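Local coordinates for protein ethylbenzene dehydrogenase alpha-subunit (Aromatoleum aromaticum, PDB 2IVF) that carries a molybdenum atom, two pterin guanosine dinucleotide ligands and an iron/sulfur cluster, as the alpha-subunit of a molybdopterin oxidoreductase-family dehydrogenase, at residues S81-C86 against K658-T663; S173-F178 against R705-F710; A449-G454 against T965-R970. All coordinates share one frame; numbering follows the deposited sequence.

Contact 1: S81-C86 against K658-T663. With SF4 (iron/sulfur cluster), chain K; MGD (2-amino-5,6-dimercapto-7-methyl-3,7,8a,9-tetrahydro-8-oxa-1,3,9,10-tetraaza-anthracen-4-one guanosine dinucleotide), chain M.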
loop_
_atom_site.group_PDB
_atom_site.type_symbol
_atom_site.label_atom_id
_atom_site.label_comp_id
_atom_site.label_asym_id
_atom_site.label_seq_id
_atom_site.Cartn_x
_atom_site.Cartn_y
_atom_site.Cartn_z
ATOM N N SER A 81 16.005 -1.539 -3.644
ATOM C CA SER A 81 14.921 -1.754 -2.718
ATOM C C SER A 81 14.510 -0.364 -2.214
ATOM O O SER A 81 15.012 0.661 -2.725
ATOM C CB SER A 81 15.303 -2.688 -1.558
ATOM O OG SER A 81 14.136 -3.177 -0.934
ATOM N N HIS A 82 13.587 -0.328 -1.255
ATOM C CA HIS A 82 12.993 0.916 -0.740
ATOM C C HIS A 82 13.248 1.038 0.770
ATOM O O HIS A 82 13.135 0.064 1.482
ATOM C CB HIS A 82 11.513 0.894 -1.138
ATOM C CG HIS A 82 11.302 0.351 -2.525
ATOM N ND1 HIS A 82 10.762 -0.899 -2.788
ATOM C CD2 HIS A 82 11.710 0.836 -3.720
ATOM C CE1 HIS A 82 10.812 -1.135 -4.087
ATOM N NE2 HIS A 82 11.356 -0.084 -4.681
ATOM N N LEU A 83 13.646 2.222 1.239
ATOM C CA LEU A 83 14.061 2.379 2.625
ATOM C C LEU A 83 12.916 2.855 3.512
ATOM O O LEU A 83 13.017 2.758 4.722
ATOM C CB LEU A 83 15.260 3.309 2.705
ATOM C CG LEU A 83 16.548 2.767 2.059
ATOM C CD1 LEU A 83 16.757 1.259 2.239
ATOM C CD2 LEU A 83 16.559 3.085 0.588
ATOM N N ASN A 84 11.823 3.307 2.889
ATOM C CA ASN A 84 10.559 3.574 3.573
ATOM C C ASN A 84 10.225 2.437 4.485
ATOM O O ASN A 84 10.430 1.314 4.164
ATOM C CB ASN A 84 9.389 3.959 2.619
ATOM C CG ASN A 84 9.099 2.967 1.505
ATOM O OD1 ASN A 84 8.585 3.364 0.428
ATOM N ND2 ASN A 84 9.398 1.669 1.726
ATOM N N ILE A 85 9.798 2.754 5.696
ATOM C CA ILE A 85 9.500 1.692 6.633
ATOM C C ILE A 85 8.106 1.106 6.414
ATOM O O ILE A 85 7.138 1.429 7.087
ATOM C CB ILE A 85 9.765 2.104 8.108
ATOM C CG1 ILE A 85 11.239 2.492 8.283
ATOM C CG2 ILE A 85 9.428 0.935 9.036
ATOM C CD1 ILE A 85 12.279 1.367 7.814
ATOM N N CYS A 86 8.000 0.231 5.414
ATOM C CA CYS A 86 7.015 -0.818 5.492
ATOM C C CYS A 86 7.412 -1.664 6.682
ATOM O O CYS A 86 8.585 -1.699 7.043
ATOM C CB CYS A 86 6.981 -1.620 4.190
ATOM S SG CYS A 86 8.658 -1.874 3.466
ATOM N N LYS A 658 21.139 6.453 -3.995
ATOM C CA LYS A 658 22.148 6.453 -2.946
ATOM C C LYS A 658 22.314 5.049 -2.409
ATOM O O LYS A 658 21.362 4.265 -2.323
ATOM C CB LYS A 658 21.750 7.386 -1.818
ATOM C CG LYS A 658 20.493 6.974 -1.085
ATOM C CD LYS A 658 19.948 8.172 -0.235
ATOM C CE LYS A 658 18.631 7.724 0.358
ATOM N NZ LYS A 658 17.880 8.841 1.008
ATOM N N HIS A 659 23.543 4.694 -2.061
ATOM C CA HIS A 659 23.778 3.336 -1.518
ATOM C C HIS A 659 23.097 3.238 -0.156
ATOM O O HIS A 659 23.134 4.195 0.651
ATOM C CB HIS A 659 25.238 3.065 -1.335
ATOM C CG HIS A 659 26.045 3.226 -2.575
ATOM N ND1 HIS A 659 26.548 4.445 -2.977
ATOM C CD2 HIS A 659 26.456 2.322 -3.493
ATOM C CE1 HIS A 659 27.221 4.287 -4.102
ATOM N NE2 HIS A 659 27.199 3.006 -4.429
ATOM N N GLU A 660 22.449 2.097 0.078
ATOM C CA GLU A 660 21.787 1.838 1.353
ATOM C C GLU A 660 21.599 0.361 1.574
ATOM O O GLU A 660 21.939 -0.471 0.736
ATOM C CB GLU A 660 20.412 2.547 1.376
ATOM C CG GLU A 660 20.374 3.863 2.126
ATOM C CD GLU A 660 20.513 3.674 3.629
ATOM O OE1 GLU A 660 20.560 2.507 4.072
ATOM O OE2 GLU A 660 20.578 4.680 4.359
ATOM N N MET A 661 21.061 0.036 2.746
ATOM C CA MET A 661 20.695 -1.320 3.047
ATOM C C MET A 661 19.359 -1.247 3.740
ATOM O O MET A 661 19.152 -0.327 4.532
ATOM C CB MET A 661 21.690 -1.866 4.023
ATOM C CG MET A 661 21.594 -3.294 4.296
ATOM S SD MET A 661 23.134 -3.744 5.154
ATOM C CE MET A 661 22.971 -2.757 6.601
ATOM N N THR A 662 18.470 -2.196 3.465
ATOM C CA THR A 662 17.181 -2.207 4.140
ATOM C C THR A 662 17.349 -2.552 5.635
ATOM O O THR A 662 18.433 -2.869 6.089
ATOM C CB THR A 662 16.261 -3.181 3.477
ATOM O OG1 THR A 662 16.883 -4.464 3.478
ATOM C CG2 THR A 662 16.002 -2.752 2.040
ATOM N N THR A 663 16.289 -2.365 6.409
ATOM C CA THR A 663 16.333 -2.568 7.848
ATOM C C THR A 663 15.277 -3.579 8.196
ATOM O O THR A 663 14.164 -3.222 8.592
ATOM C CB THR A 663 16.047 -1.267 8.616
ATOM O OG1 THR A 663 14.753 -0.750 8.241
ATOM C CG2 THR A 663 17.120 -0.232 8.287
HETATM FE FE1 SF4 K . 6.954 -2.527 -0.991
HETATM FE FE2 SF4 K . 8.930 -4.323 -0.498
HETATM FE FE3 SF4 K . 9.574 -1.854 -1.266
HETATM FE FE4 SF4 K . 8.512 -2.273 1.230
HETATM S S1 SF4 K . 10.549 -2.949 0.512
HETATM S S2 SF4 K . 7.932 -0.599 -0.320
HETATM S S3 SF4 K . 7.106 -4.013 0.757
HETATM S S4 SF4 K . 8.442 -3.405 -2.539
HETATM P PB MGD M . -2.804 -1.000 11.298
HETATM O O1B MGD M . -2.672 -0.635 9.861
HETATM O O2B MGD M . -2.982 0.142 12.231
HETATM O O3B MGD M . -1.643 -1.886 11.892
HETATM O O3A MGD M . 0.260 -1.996 10.201
HETATM P PA MGD M . -0.602 -2.913 11.182
HETATM O O1A MGD M . -1.255 -3.907 10.324
HETATM O O2A MGD M . 0.225 -3.387 12.277
HETATM O "O5'" MGD M . -4.054 -1.993 11.493
HETATM C "C5'" MGD M . -5.335 -1.614 10.970
HETATM C "C4'" MGD M . -6.420 -2.527 11.534
HETATM O "O4'" MGD M . -6.588 -2.281 12.923
HETATM C "C3'" MGD M . -7.687 -1.982 10.918
HETATM O "O3'" MGD M . -7.925 -2.726 9.729
HETATM C "C2'" MGD M . -8.738 -2.259 12.001
HETATM O "O2'" MGD M . -9.673 -3.247 11.529
HETATM C "C1'" MGD M . -7.908 -2.783 13.184
HETATM N N9 MGD M . -8.425 -2.188 14.440
HETATM C C8 MGD M . -8.596 -0.892 14.741
HETATM N N7 MGD M . -9.042 -0.751 15.995
HETATM C C5 MGD M . -9.138 -2.008 16.500
HETATM C C6 MGD M . -9.550 -2.572 17.699
HETATM O O6 MGD M . -9.981 -1.938 18.671
HETATM N N1 MGD M . -9.483 -3.963 17.815
HETATM C C2 MGD M . -9.057 -4.831 16.797
HETATM N N2 MGD M . -9.044 -6.192 17.004
HETATM N N3 MGD M . -8.641 -4.263 15.657
HETATM C C4 MGD M . -8.703 -2.905 15.500
HETATM C C10 MGD M . 0.997 -0.929 10.675
HETATM C C11 MGD M . 2.381 -1.004 10.078
HETATM O O11 MGD M . 2.250 -0.995 8.716
HETATM C C12 MGD M . 3.353 0.079 10.570
HETATM S S12 MGD M . 3.296 0.701 12.213
HETATM C C13 MGD M . 4.299 0.576 9.710
HETATM S S13 MGD M . 5.410 1.775 10.274
HETATM C C14 MGD M . 4.362 0.110 8.296
HETATM N N15 MGD M . 3.677 1.151 7.476
HETATM C C16 MGD M . 3.030 0.824 6.269
HETATM C C17 MGD M . 2.517 1.767 5.416
HETATM O O17 MGD M . 2.577 2.992 5.683
HETATM N N18 MGD M . 1.886 1.319 4.238
HETATM C C19 MGD M . 1.787 0.004 3.906
HETATM N N19 MGD M . 1.158 -0.314 2.757
HETATM N N20 MGD M . 2.268 -0.890 4.783
HETATM C C21 MGD M . 2.898 -0.512 5.907
HETATM N N22 MGD M . 3.399 -1.464 6.789
HETATM C C23 MGD M . 3.560 -1.218 8.192
HETATM O O HOH W 1 14.965 0.751 5.641
#
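The imidazole of His-82 presents one edge to the iron/sulfur cluster, with ND1 bound to FE3 at 2.1 Å and S4 near the ring plane, while the backbone O of His-82 approaches Thr-662 CG2. NE2 is hydrogen-bonded to Tyr-656 OH, a second tie consistent with a fixed ring rotation. This is the cluster-binding loop of a molybdopterin oxidoreductase, here with a histidine among the iron ligands; Cys-86 SG reaches FE4 at 2.3 Å. A second flat group, the carboxylate of Glu-660, is held by three hydrogen bonds. Its OE1 accepts Met-661 N at 2.8 Å through the anti lone pair and also meets Ser-197 OG, and OE2 accepts Ile-198 N. These last two partners stand at the start of helix 197-210, whose end would probably favour the negative charge.

Between 81-86 and 658-663 the contact is by van der Waals packing, without a direct hydrogen bond. Leu-83 passes obliquely over the inner part of Glu-660, CG lying 3.9 Å from its CB, and Leu-83 CD1 extends on to Met-661 O. The methyl of Thr-662 faces Ser-81, CG2 to OG 3.5 Å, and that Ser-81 OG is hydrogen-bonded to Cys-92 O; with chi1 57° the OG1 of Thr-662 sits between the backbone N and carbonyl carbon and pairs with Thr-672 N. Ile-85 meets Thr-663 at about a right angle, its CD1 3.3 Å from OG1. That same Thr-663 OG1 holds a water at 3.0 Å, which donates to Leu-83 O.

Contact 2: S173-F178 against R705-F710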
loop_
_atom_site.group_PDB
_atom_site.type_symbol
_atom_site.label_atom_id
_atom_site.label_comp_id
_atom_site.label_asym_id
_atom_site.label_seq_id
_atom_site.Cartn_x
_atom_site.Cartn_y
_atom_site.Cartn_z
ATOM N N SER A 173 21.475 29.315 13.013
ATOM C CA SER A 173 20.360 29.170 13.965
ATOM C C SER A 173 20.738 28.195 15.117
ATOM O O SER A 173 20.379 28.406 16.289
ATOM C CB SER A 173 19.094 28.721 13.263
ATOM O OG SER A 173 19.177 27.332 12.976
ATOM N N ILE A 174 21.490 27.141 14.778
ATOM C CA ILE A 174 22.026 26.209 15.790
ATOM C C ILE A 174 22.941 26.930 16.792
ATOM O O ILE A 174 22.808 26.810 18.014
ATOM C CB ILE A 174 22.760 25.013 15.110
ATOM C CG1 ILE A 174 21.766 24.139 14.345
ATOM C CG2 ILE A 174 23.508 24.183 16.127
ATOM C CD1 ILE A 174 22.446 23.044 13.475
ATOM N N ILE A 175 23.883 27.683 16.248
ATOM C CA ILE A 175 24.771 28.503 17.031
ATOM C C ILE A 175 24.000 29.485 17.895
ATOM O O ILE A 175 24.241 29.570 19.090
ATOM C CB ILE A 175 25.736 29.261 16.130
ATOM C CG1 ILE A 175 26.672 28.264 15.434
ATOM C CG2 ILE A 175 26.568 30.229 16.926
ATOM C CD1 ILE A 175 27.542 28.856 14.370
ATOM N N ASP A 176 23.063 30.212 17.300
ATOM C CA ASP A 176 22.287 31.219 18.065
ATOM C C ASP A 176 21.637 30.573 19.315
ATOM O O ASP A 176 21.703 31.071 20.425
ATOM C CB ASP A 176 21.172 31.783 17.178
ATOM C CG ASP A 176 21.677 32.749 16.110
ATOM O OD1 ASP A 176 22.800 33.235 16.189
ATOM O OD2 ASP A 176 20.911 33.000 15.163
ATOM N N SER A 177 21.026 29.416 19.114
ATOM C CA SER A 177 20.284 28.772 20.212
ATOM C C SER A 177 21.218 28.162 21.260
ATOM O O SER A 177 20.982 28.260 22.472
ATOM C CB SER A 177 19.336 27.745 19.649
ATOM O OG SER A 177 18.700 27.046 20.706
ATOM N N PHE A 178 22.317 27.570 20.797
ATOM C CA PHE A 178 23.333 27.043 21.711
ATOM C C PHE A 178 23.948 28.147 22.561
ATOM O O PHE A 178 24.145 27.958 23.741
ATOM C CB PHE A 178 24.424 26.303 20.949
ATOM C CG PHE A 178 23.991 24.947 20.430
ATOM C CD1 PHE A 178 22.633 24.599 20.330
ATOM C CD2 PHE A 178 24.938 24.041 20.016
ATOM C CE1 PHE A 178 22.229 23.364 19.836
ATOM C CE2 PHE A 178 24.571 22.802 19.538
ATOM C CZ PHE A 178 23.198 22.457 19.428
ATOM N N ARG A 705 32.366 33.771 13.510
ATOM C CA ARG A 705 31.684 34.537 14.550
ATOM C C ARG A 705 32.499 34.645 15.833
ATOM O O ARG A 705 32.076 35.288 16.788
ATOM C CB ARG A 705 30.312 33.940 14.825
ATOM C CG ARG A 705 29.360 34.148 13.675
ATOM C CD ARG A 705 28.046 33.394 13.804
ATOM N NE ARG A 705 27.245 33.845 14.942
ATOM C CZ ARG A 705 26.041 33.377 15.258
ATOM N NH1 ARG A 705 25.448 32.456 14.523
ATOM N NH2 ARG A 705 25.407 33.856 16.311
ATOM N N GLY A 706 33.680 34.040 15.843
ATOM C CA GLY A 706 34.573 34.105 16.989
ATOM C C GLY A 706 34.066 33.369 18.212
ATOM O O GLY A 706 34.407 33.743 19.340
ATOM N N LEU A 707 33.270 32.325 17.984
ATOM C CA LEU A 707 32.730 31.473 19.032
ATOM C C LEU A 707 33.494 30.135 19.029
ATOM O O LEU A 707 33.923 29.667 17.955
ATOM C CB LEU A 707 31.221 31.234 18.795
ATOM C CG LEU A 707 30.323 32.496 18.774
ATOM C CD1 LEU A 707 28.890 32.203 18.328
ATOM C CD2 LEU A 707 30.319 33.240 20.136
ATOM N N THR A 708 33.639 29.523 20.214
ATOM C CA THR A 708 34.430 28.276 20.363
ATOM C C THR A 708 33.667 27.083 20.967
ATOM O O THR A 708 33.794 25.953 20.482
ATOM C CB THR A 708 35.707 28.503 21.194
ATOM O OG1 THR A 708 35.364 29.037 22.490
ATOM C CG2 THR A 708 36.641 29.482 20.475
ATOM N N GLU A 709 32.889 27.339 22.017
ATOM C CA GLU A 709 32.266 26.283 22.793
ATOM C C GLU A 709 30.807 26.571 23.045
ATOM O O GLU A 709 30.424 27.733 23.161
ATOM C CB GLU A 709 32.957 26.182 24.141
ATOM C CG GLU A 709 34.243 25.422 24.122
ATOM C CD GLU A 709 34.955 25.504 25.454
ATOM O OE1 GLU A 709 34.900 26.583 26.069
ATOM O OE2 GLU A 709 35.565 24.490 25.878
ATOM N N PHE A 710 30.013 25.505 23.157
ATOM C CA PHE A 710 28.649 25.581 23.656
ATOM C C PHE A 710 28.497 24.607 24.813
ATOM O O PHE A 710 29.268 23.656 24.918
ATOM C CB PHE A 710 27.646 25.244 22.555
ATOM C CG PHE A 710 27.814 23.872 21.973
ATOM C CD1 PHE A 710 28.739 23.642 20.979
ATOM C CD2 PHE A 710 27.028 22.808 22.414
ATOM C CE1 PHE A 710 28.886 22.388 20.426
ATOM C CE2 PHE A 710 27.168 21.537 21.859
ATOM C CZ PHE A 710 28.092 21.325 20.867
#
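Phe-178 slides its ring over Phe-710, setting CD2 3.4 Å above one face and toward the rim. The two side chains run side by side and point the same way, yet their planes differ by 42° with centroids 4.7 Å apart, so the pair is oblique. It joins helix 163-181 to the chain that leaves helix 687-704: a Schellman motif ends that helix, with Gly-706 at positive phi, and the backbone then enters the short beta hairpin of strands 709-711 and 717-719. Phe-710, on the first strand, directs its CB toward the helix. Ile-174 CG2, one turn earlier in the helix, lies over one face of the Phe-178 ring.

At the more exposed end the helix is met by Arg-705. Its chain is bent at chi3 (64°), which turns NE out of the extended line followed by the preceding carbons. Beyond it the guanidinium rests on Ile-175, whose CG2 stands 3.4 Å above one face, offset toward the rim, the two side chains approaching tip to tip. Asp-176 comes to the edge instead: Arg-705 NH2 gives Asp-176 OD1 a hydrogen bond of 2.7 Å, meeting that oxygen nearly in line with its C-O bond, and Arg-705 NH1 adds a weak one to the same OD1 at 3.2 Å. Carboxylate and guanidinium planes are 66° apart, so this salt bridge is not the flat two-oxygen kind. NH1 has a further salt bridge to Asp-172, giving one guanidinium two acids on the same helix.

Leu-707 fills the middle, and Tyr-720 packs against it as well as against Ile-175 and both phenylalanines. Leu-707 CD1 presses on Ile-175 CG2 at 3.4 Å, tighter than usual for two methyl carbons.

Contact 3: A449-G454 against T965-R970; sequences AKSYHG and TDRGVR. With MD1 (phosphoric acid 4-(2-amino-4-oxo-3,4,5,6,-tetrahydro-pteridin-6-yl)-2-hydroxy-3,4-dimercapto-but-3-en-yl ester guanylate ester), chain N.
Arg-967 starts against the backbone of Lys-450, with CB 3.1 Å from its carbonyl O; Ser-451 OG, which is bonded to Ser-447 O, also lies near CB. CG packs on Lys-450 CB at 3.5 Å, and a bend at chi2 (-74°) swings CD off the line of the first carbons. Next, NE finds Ser-447 OG. At the guanidinium, Lys-450 CD lies 3.7 Å above one face, toward the rim, because the two side chains run abreast. Arg-967 NH1 forms a salt bridge to Asp-966 OD1 on its syn side, 2.7 Å away though tilted from the plane. Arg-967 NH2 donates in plane to O14 of MD1 at 2.8 Å and also forms a salt bridge with O2B of MGD.

The backbone that presents this arginine is a type II turn, Asp-966 to Val-969, with Gly-968 at positive phi. It leads into strand 969-975 in the six-stranded sheet of the molybdopterin dinucleotide-binding domain, a family of the double-psi beta-barrel clan.

Arg-967 N donates to Lys-450 O at 2.9 Å, nearly along the C=O axis, docking the turn on the loop before helix 454-467. Further along that loop, Tyr-452 CA is touched by Thr-965 CG2, and a water accepts from Tyr-452 N and donates to the O atoms of Thr-965 and Arg-967. Lys-450 CE reaches 3.2 Å from MD1 N15, its NZ held by Gly-222 O and Asp-223.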
loop_
_atom_site.group_PDB
_atom_site.type_symbol
_atom_site.label_atom_id
_atom_site.label_comp_id
_atom_site.label_asym_id
_atom_site.label_seq_id
_atom_site.Cartn_x
_atom_site.Cartn_y
_atom_site.Cartn_z
ATOM N N ALA A 449 -1.262 -0.565 19.967
ATOM C CA ALA A 449 -0.555 0.501 20.712
ATOM C C ALA A 449 -1.251 1.833 20.560
ATOM O O ALA A 449 -1.152 2.693 21.410
ATOM C CB ALA A 449 0.875 0.637 20.244
ATOM N N LYS A 450 -1.982 2.010 19.473
ATOM C CA LYS A 450 -2.713 3.233 19.259
ATOM C C LYS A 450 -4.090 3.185 19.882
ATOM O O LYS A 450 -4.936 4.015 19.560
ATOM C CB LYS A 450 -2.786 3.492 17.777
ATOM C CG LYS A 450 -1.391 3.697 17.198
ATOM C CD LYS A 450 -1.383 3.712 15.685
ATOM C CE LYS A 450 -0.004 3.755 15.115
ATOM N NZ LYS A 450 0.721 2.479 15.245
ATOM N N SER A 451 -4.342 2.219 20.762
ATOM C CA SER A 451 -5.586 2.196 21.536
ATOM C C SER A 451 -5.215 2.573 22.954
ATOM O O SER A 451 -4.217 2.106 23.465
ATOM C CB SER A 451 -6.240 0.821 21.513
ATOM O OG SER A 451 -6.395 0.332 20.170
ATOM N N TYR A 452 -6.030 3.387 23.596
ATOM C CA TYR A 452 -5.717 3.871 24.949
ATOM C C TYR A 452 -5.356 2.727 25.888
ATOM O O TYR A 452 -4.367 2.792 26.646
ATOM C CB TYR A 452 -6.918 4.606 25.492
ATOM C CG TYR A 452 -6.698 5.446 26.722
ATOM C CD1 TYR A 452 -6.700 4.867 27.981
ATOM C CD2 TYR A 452 -6.578 6.828 26.635
ATOM C CE1 TYR A 452 -6.559 5.656 29.140
ATOM C CE2 TYR A 452 -6.439 7.613 27.786
ATOM C CZ TYR A 452 -6.416 7.028 29.022
ATOM O OH TYR A 452 -6.323 7.839 30.175
ATOM N N HIS A 453 -6.177 1.685 25.825
ATOM C CA HIS A 453 -6.029 0.517 26.664
ATOM C C HIS A 453 -5.466 -0.680 25.871
ATOM O O HIS A 453 -5.783 -1.826 26.182
ATOM C CB HIS A 453 -7.395 0.125 27.257
ATOM C CG HIS A 453 -7.938 1.124 28.217
ATOM N ND1 HIS A 453 -7.234 1.520 29.327
ATOM C CD2 HIS A 453 -9.083 1.845 28.217
ATOM C CE1 HIS A 453 -7.924 2.436 29.982
ATOM N NE2 HIS A 453 -9.054 2.650 29.337
ATOM N N GLY A 454 -4.630 -0.445 24.862
ATOM C CA GLY A 454 -4.053 -1.560 24.112
ATOM C C GLY A 454 -3.274 -2.479 25.048
ATOM O O GLY A 454 -3.167 -3.658 24.795
ATOM N N THR A 965 -2.885 7.473 21.160
ATOM C CA THR A 965 -4.104 6.718 21.448
ATOM C C THR A 965 -5.291 7.197 20.629
ATOM O O THR A 965 -6.352 7.508 21.158
ATOM C CB THR A 965 -4.434 6.843 22.922
ATOM O OG1 THR A 965 -4.597 8.229 23.254
ATOM C CG2 THR A 965 -3.254 6.242 23.769
ATOM N N ASP A 966 -5.113 7.204 19.330
ATOM C CA ASP A 966 -6.109 7.730 18.422
ATOM C C ASP A 966 -7.246 6.758 18.027
ATOM O O ASP A 966 -8.261 7.180 17.467
ATOM C CB ASP A 966 -5.436 8.241 17.146
ATOM C CG ASP A 966 -4.768 7.161 16.379
ATOM O OD1 ASP A 966 -5.483 6.303 15.782
ATOM O OD2 ASP A 966 -3.532 7.218 16.271
ATOM N N ARG A 967 -7.068 5.463 18.283
ATOM C CA ARG A 967 -8.009 4.492 17.827
ATOM C C ARG A 967 -9.190 4.499 18.796
ATOM O O ARG A 967 -9.037 4.214 20.014
ATOM C CB ARG A 967 -7.342 3.106 17.763
ATOM C CG ARG A 967 -6.128 2.990 16.860
ATOM C CD ARG A 967 -6.571 2.989 15.375
ATOM N NE ARG A 967 -5.540 2.538 14.455
ATOM C CZ ARG A 967 -4.729 3.315 13.748
ATOM N NH1 ARG A 967 -4.788 4.633 13.823
ATOM N NH2 ARG A 967 -3.852 2.760 12.930
ATOM N N GLY A 968 -10.362 4.886 18.282
ATOM C CA GLY A 968 -11.559 4.915 19.074
ATOM C C GLY A 968 -11.912 6.300 19.572
ATOM O O GLY A 968 -12.857 6.470 20.322
ATOM N N VAL A 969 -11.136 7.306 19.161
ATOM C CA VAL A 969 -11.499 8.673 19.450
ATOM C C VAL A 969 -12.916 8.919 18.926
ATOM O O VAL A 969 -13.352 8.339 17.908
ATOM C CB VAL A 969 -10.478 9.651 18.886
ATOM C CG1 VAL A 969 -11.026 11.135 18.870
ATOM C CG2 VAL A 969 -9.183 9.559 19.750
ATOM N N ARG A 970 -13.642 9.751 19.641
ATOM C CA ARG A 970 -14.991 10.055 19.280
ATOM C C ARG A 970 -15.059 11.160 18.245
ATOM O O ARG A 970 -14.452 12.217 18.405
ATOM C CB ARG A 970 -15.775 10.503 20.511
ATOM C CG ARG A 970 -15.904 9.432 21.588
ATOM C CD ARG A 970 -16.365 8.084 21.050
ATOM N NE ARG A 970 -16.677 7.087 22.079
ATOM C CZ ARG A 970 -17.887 6.927 22.652
ATOM N NH1 ARG A 970 -18.935 7.687 22.344
ATOM N NH2 ARG A 970 -18.082 5.981 23.565
HETATM P PB MD1 N . 6.237 9.724 9.426
HETATM O O3B MD1 N . 5.793 9.503 7.923
HETATM O O1B MD1 N . 7.527 9.010 9.608
HETATM O O2B MD1 N . 6.020 11.113 9.889
HETATM O O3A MD1 N . 5.135 8.880 10.193
HETATM C C10 MD1 N . 5.297 7.479 10.504
HETATM C C11 MD1 N . 3.944 7.068 11.062
HETATM O O11 MD1 N . 3.107 6.916 9.865
HETATM C C12 MD1 N . 4.044 5.732 11.746
HETATM S S12 MD1 N . 5.375 4.686 11.498
HETATM C C13 MD1 N . 3.031 5.265 12.547
HETATM S S13 MD1 N . 3.088 3.748 13.284
HETATM C C14 MD1 N . 1.822 6.064 12.851
HETATM N N15 MD1 N . 0.551 5.550 12.467
HETATM C C16 MD1 N . -0.591 6.296 12.604
HETATM C C15 MD1 N . -1.793 5.674 12.322
HETATM O O14 MD1 N . -1.843 4.466 11.965
HETATM N N17 MD1 N . -2.882 6.481 12.394
HETATM C C17 MD1 N . -2.789 7.814 12.798
HETATM N N16 MD1 N . -3.923 8.498 12.857
HETATM N N18 MD1 N . -1.607 8.369 13.110
HETATM C C20 MD1 N . -0.524 7.626 13.023
HETATM N N8 MD1 N . 0.667 8.167 13.387
HETATM C C7 MD1 N . 1.940 7.507 13.274
HETATM P PA MD1 N . 5.663 10.488 6.658
HETATM O O1A MD1 N . 5.776 9.596 5.464
HETATM O O2A MD1 N . 4.408 11.258 6.811
HETATM O "O5'" MD1 N . 6.889 11.480 6.728
HETATM C "C5'" MD1 N . 8.166 10.925 6.432
HETATM C "C4'" MD1 N . 8.852 11.767 5.437
HETATM O "O4'" MD1 N . 10.019 11.020 5.113
HETATM C "C1'" MD1 N . 10.310 11.385 3.764
HETATM N N9 MD1 N . 11.213 10.459 3.066
HETATM C C4 MD1 N . 12.486 10.734 2.824
HETATM N N3 MD1 N . 13.211 11.828 3.157
HETATM C C2 MD1 N . 14.501 11.901 2.827
HETATM N N2 MD1 N . 15.242 12.989 3.169
HETATM N N1 MD1 N . 15.038 10.877 2.071
HETATM C C6 MD1 N . 14.359 9.742 1.699
HETATM O O6 MD1 N . 14.955 8.856 1.087
HETATM C C5 MD1 N . 13.017 9.654 2.099
HETATM N N7 MD1 N . 12.043 8.768 1.923
HETATM C C8 MD1 N . 10.958 9.265 2.524
HETATM C "C2'" MD1 N . 8.954 11.395 3.066
HETATM O "O2'" MD1 N . 8.916 12.228 1.881
HETATM C "C3'" MD1 N . 7.990 11.849 4.172
HETATM O "O3'" MD1 N . 7.536 13.214 3.973
HETATM O O HOH W 2 -7.796 5.120 22.053
#

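In the fold
Contacts 1 and 3 sit on opposite sides of the chain's centre, their own centres about 30 Å apart and nearest atoms about 10 Å apart, and the two pterin ligands span between them. Lys-658 of contact 1 hydrogen-bonds the guanine O6 of MD1, whereas contact 3 grips that ligand's pterin; for MGD the roles reverse, Ile-85 and Cys-86 touching the pterin and Arg-967 a phosphate oxygen. Contact 2 is peripheral structural packing, its centre about 35 Å from that of contact 1 and about 42 Å from that of contact 3. Every pair of contacts alternates along the chain, so segments distant in sequence are interwoven through the fold.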